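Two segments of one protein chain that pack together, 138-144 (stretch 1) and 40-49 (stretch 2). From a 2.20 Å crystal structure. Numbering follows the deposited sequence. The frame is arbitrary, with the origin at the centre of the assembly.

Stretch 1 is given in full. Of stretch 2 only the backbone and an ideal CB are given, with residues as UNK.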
# COMPACT_ATOMS: atom_id res chain seq x y z
N GLN B 138 23.72 5.05 -6.58
CA GLN B 138 24.80 6.05 -6.52
C GLN B 138 24.67 7.18 -7.56
O GLN B 138 25.64 7.89 -7.84
CB GLN B 138 26.18 5.37 -6.64
CG GLN B 138 26.77 4.93 -5.30
CD GLN B 138 26.10 3.68 -4.73
OE1 GLN B 138 26.05 2.64 -5.38
NE2 GLN B 138 25.60 3.79 -3.50
N MET B 139 23.47 7.35 -8.13
CA MET B 139 23.23 8.37 -9.15
C MET B 139 22.48 9.59 -8.58
O MET B 139 21.83 9.49 -7.52
CB MET B 139 22.45 7.80 -10.33
CG MET B 139 23.31 7.28 -11.46
SD MET B 139 22.41 6.14 -12.53
CE MET B 139 21.81 7.19 -13.86
N PRO B 140 22.61 10.76 -9.25
CA PRO B 140 21.85 11.94 -8.86
C PRO B 140 20.51 11.94 -9.59
O PRO B 140 20.40 12.44 -10.72
CB PRO B 140 22.75 13.10 -9.33
CG PRO B 140 23.52 12.55 -10.50
CD PRO B 140 23.51 11.04 -10.40
N LEU B 141 19.50 11.35 -8.96
CA LEU B 141 18.22 11.20 -9.65
C LEU B 141 17.37 12.44 -9.46
O LEU B 141 17.39 13.06 -8.39
CB LEU B 141 17.48 9.93 -9.18
CG LEU B 141 18.25 8.62 -9.38
CD1 LEU B 141 17.38 7.44 -9.02
CD2 LEU B 141 18.77 8.46 -10.81
N ALA B 142 16.65 12.81 -10.51
CA ALA B 142 15.67 13.89 -10.42
C ALA B 142 14.78 13.74 -9.17
O ALA B 142 14.48 12.62 -8.72
CB ALA B 142 14.83 13.96 -11.68
N PHE B 143 14.41 14.88 -8.60
CA PHE B 143 13.46 14.99 -7.52
C PHE B 143 13.79 14.06 -6.37
O PHE B 143 14.93 14.05 -5.87
CB PHE B 143 12.03 14.76 -8.03
CG PHE B 143 11.64 15.63 -9.20
CD1 PHE B 143 11.20 16.94 -9.00
CD2 PHE B 143 11.67 15.14 -10.49
CE1 PHE B 143 10.82 17.75 -10.08
CE2 PHE B 143 11.29 15.94 -11.58
CZ PHE B 143 10.85 17.24 -11.37
N ASP B 144 12.80 13.29 -5.93
CA ASP B 144 12.95 12.39 -4.80
C ASP B 144 12.89 10.94 -5.29
O ASP B 144 12.61 10.03 -4.50
CB ASP B 144 11.85 12.65 -3.73
CG ASP B 144 10.41 12.47 -4.28
OD1 ASP B 144 10.22 12.34 -5.51
OD2 ASP B 144 9.47 12.47 -3.47
N UNK B 40 14.22 0.58 -14.85
CA UNK B 40 14.07 1.38 -16.07
C UNK B 40 14.08 2.87 -15.76
O UNK B 40 13.28 3.33 -14.94
CB UNK B 40 12.78 1.01 -16.80
N UNK B 41 14.99 3.61 -16.39
CA UNK B 41 15.10 5.05 -16.17
C UNK B 41 15.02 5.85 -17.47
O UNK B 41 15.25 5.32 -18.57
CB UNK B 41 16.41 5.37 -15.45
N UNK B 42 14.63 7.11 -17.32
CA UNK B 42 14.32 8.01 -18.43
C UNK B 42 15.06 9.30 -18.15
O UNK B 42 15.04 9.80 -17.02
CB UNK B 42 12.82 8.24 -18.59
N UNK B 43 15.76 9.80 -19.16
CA UNK B 43 16.51 11.02 -18.99
C UNK B 43 15.60 12.23 -19.22
O UNK B 43 14.86 12.27 -20.21
CB UNK B 43 17.71 11.05 -19.94
N UNK B 44 15.67 13.18 -18.29
CA UNK B 44 14.81 14.37 -18.34
C UNK B 44 15.24 15.39 -19.40
O UNK B 44 16.23 16.13 -19.21
CB UNK B 44 14.79 15.05 -16.97
N UNK B 45 14.50 15.41 -20.50
CA UNK B 45 14.67 16.40 -21.57
C UNK B 45 13.83 17.64 -21.29
O UNK B 45 13.09 18.12 -22.17
CB UNK B 45 14.29 15.80 -22.93
N UNK B 46 13.94 18.17 -20.06
CA UNK B 46 12.94 19.10 -19.54
C UNK B 46 13.32 19.65 -18.17
O UNK B 46 13.59 18.89 -17.24
CB UNK B 46 11.58 18.41 -19.46
N UNK B 47 13.35 20.98 -18.07
CA UNK B 47 13.62 21.71 -16.82
C UNK B 47 12.40 21.49 -15.90
O UNK B 47 11.27 21.34 -16.40
CB UNK B 47 13.87 23.20 -17.08
N UNK B 48 12.60 21.42 -14.56
CA UNK B 48 13.82 21.48 -13.75
C UNK B 48 14.60 20.16 -13.80
O UNK B 48 14.38 19.35 -14.72
CB UNK B 48 13.47 21.82 -12.30
N UNK B 49 15.51 19.94 -12.84
CA UNK B 49 16.38 18.74 -12.82
C UNK B 49 16.65 18.23 -14.23
O UNK B 49 16.55 17.04 -14.51
CB UNK B 49 15.74 17.63 -11.99

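Position 40 lies in an extended run, its phi/psi of -77/124 typical of a strand, and stretch 1 lies out of its reach. Nothing visible chooses a side chain here; the deposited residue is Leu40.

At position 41 the backbone is again extended (-126/156) and CA-to-CB points toward stretch 1, yet no atom of that stretch lies within 5.5 Å of the ideal CB. What waits across the gap is apolar: the methyl of Met139 and the branched end of Leu141. A side chain long enough to cross would suit, so leucine, isoleucine or methionine are all reasonable. The residue is Leu41, with chi1 m and chi2 t. Its CD1 comes 4.0 Å from Leu141 CD2 and 4.5 Å from Met139 CE, a modest apolar cluster.

Positions 42 and 43 find no partner in stretch 1, and their extended backbone would take many residues. They are Val42 and Gln43.

Position 44 points toward stretch 1, its ideal CB 5.4 Å from Ala142 CB. Beyond the small alanine lies the Phe143 ring, with no acid close by to ask for a charge. A long side chain is favoured: methionine, lysine or arginine could pass the methyl and reach the ring. Arg44 does so. Its CD packs 3.8 Å from Ala142 CB, and Phe143 CE2 lies over one face of the guanidinium, whose NH2 is 3.1 Å from Phe143 CZ. The contact is one of packing; no hydrogen bond joins the two stretches.

Positions 45, 46 and 47 are out of reach, leaving the choice open as far as this contact goes. They hold Ser45, Asn46 and His47; a weak backbone hydrogen bond runs from Asn46 N to Arg44 O (3.2 Å).

At position 48 the CA-to-CB bond goes sideways, with the ideal CB 5.3 Å from Phe143 CE1. The peptide bond before it is cis, which strongly suggests proline, and a compact apolar ring also suits an aromatic neighbour. Pro48 sets its CG 4.2 Å from Phe143 CZ.

Position 49 has the closest backbone approach, its CA 5.5 Å from the CA of Ala142. Its CB points toward stretch 1, with the ideal CB 3.8 Å from Ala142 CB and 4.6 Å from Phe143 N. Leucine, methionine or an aromatic could cover this surface, although the positive phi (29/46) would also admit asparagine or glycine. Phe49 turns its edge to the face of Phe143, centroids 4.9 Å apart and planes at 64°, while its own face receives Phe143 N, 3.5 Å from CD1.

Stretch 2, residues 40-49: LLVQRSNHPF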
# COMPACT_ATOMS: atom_id res chain seq x y z
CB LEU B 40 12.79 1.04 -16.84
CG LEU B 40 12.75 1.71 -18.22
CD1 LEU B 40 13.66 0.96 -19.21
CD2 LEU B 40 11.35 1.78 -18.77
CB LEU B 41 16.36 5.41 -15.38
CG LEU B 41 16.47 4.94 -13.93
CD1 LEU B 41 17.69 5.58 -13.32
CD2 LEU B 41 15.24 5.25 -13.07
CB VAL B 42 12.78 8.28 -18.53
CG1 VAL B 42 12.45 9.30 -19.64
CG2 VAL B 42 12.01 6.99 -18.75
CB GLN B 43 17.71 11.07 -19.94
CG GLN B 43 18.86 11.83 -19.33
CD GLN B 43 19.98 12.14 -20.31
OE1 GLN B 43 19.90 11.85 -21.52
NE2 GLN B 43 21.04 12.74 -19.79
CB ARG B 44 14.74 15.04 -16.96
CG ARG B 44 13.94 14.29 -15.92
CD ARG B 44 13.36 15.27 -14.93
NE ARG B 44 12.26 16.02 -15.54
CZ ARG B 44 11.81 17.19 -15.09
NH1 ARG B 44 10.82 17.81 -15.72
NH2 ARG B 44 12.38 17.76 -14.04
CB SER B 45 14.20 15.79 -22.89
OG SER B 45 12.81 15.49 -22.85
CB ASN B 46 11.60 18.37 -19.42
CG ASN B 46 10.44 19.17 -19.97
OD1 ASN B 46 10.60 19.98 -20.89
ND2 ASN B 46 9.26 18.95 -19.41
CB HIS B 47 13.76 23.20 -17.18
CG HIS B 47 14.95 23.91 -16.59
ND1 HIS B 47 15.98 24.40 -17.37
CD2 HIS B 47 15.25 24.27 -15.32
CE1 HIS B 47 16.87 25.02 -16.61
NE2 HIS B 47 16.44 24.95 -15.35
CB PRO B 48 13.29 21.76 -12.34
CG PRO B 48 11.95 21.14 -12.32
CD PRO B 48 11.41 21.24 -13.72
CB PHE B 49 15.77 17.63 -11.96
CG PHE B 49 15.74 17.93 -10.49
CD1 PHE B 49 14.53 18.19 -9.86
CD2 PHE B 49 16.91 17.96 -9.74
CE1 PHE B 49 14.48 18.47 -8.50
CE2 PHE B 49 16.88 18.24 -8.36
CZ PHE B 49 15.66 18.50 -7.74
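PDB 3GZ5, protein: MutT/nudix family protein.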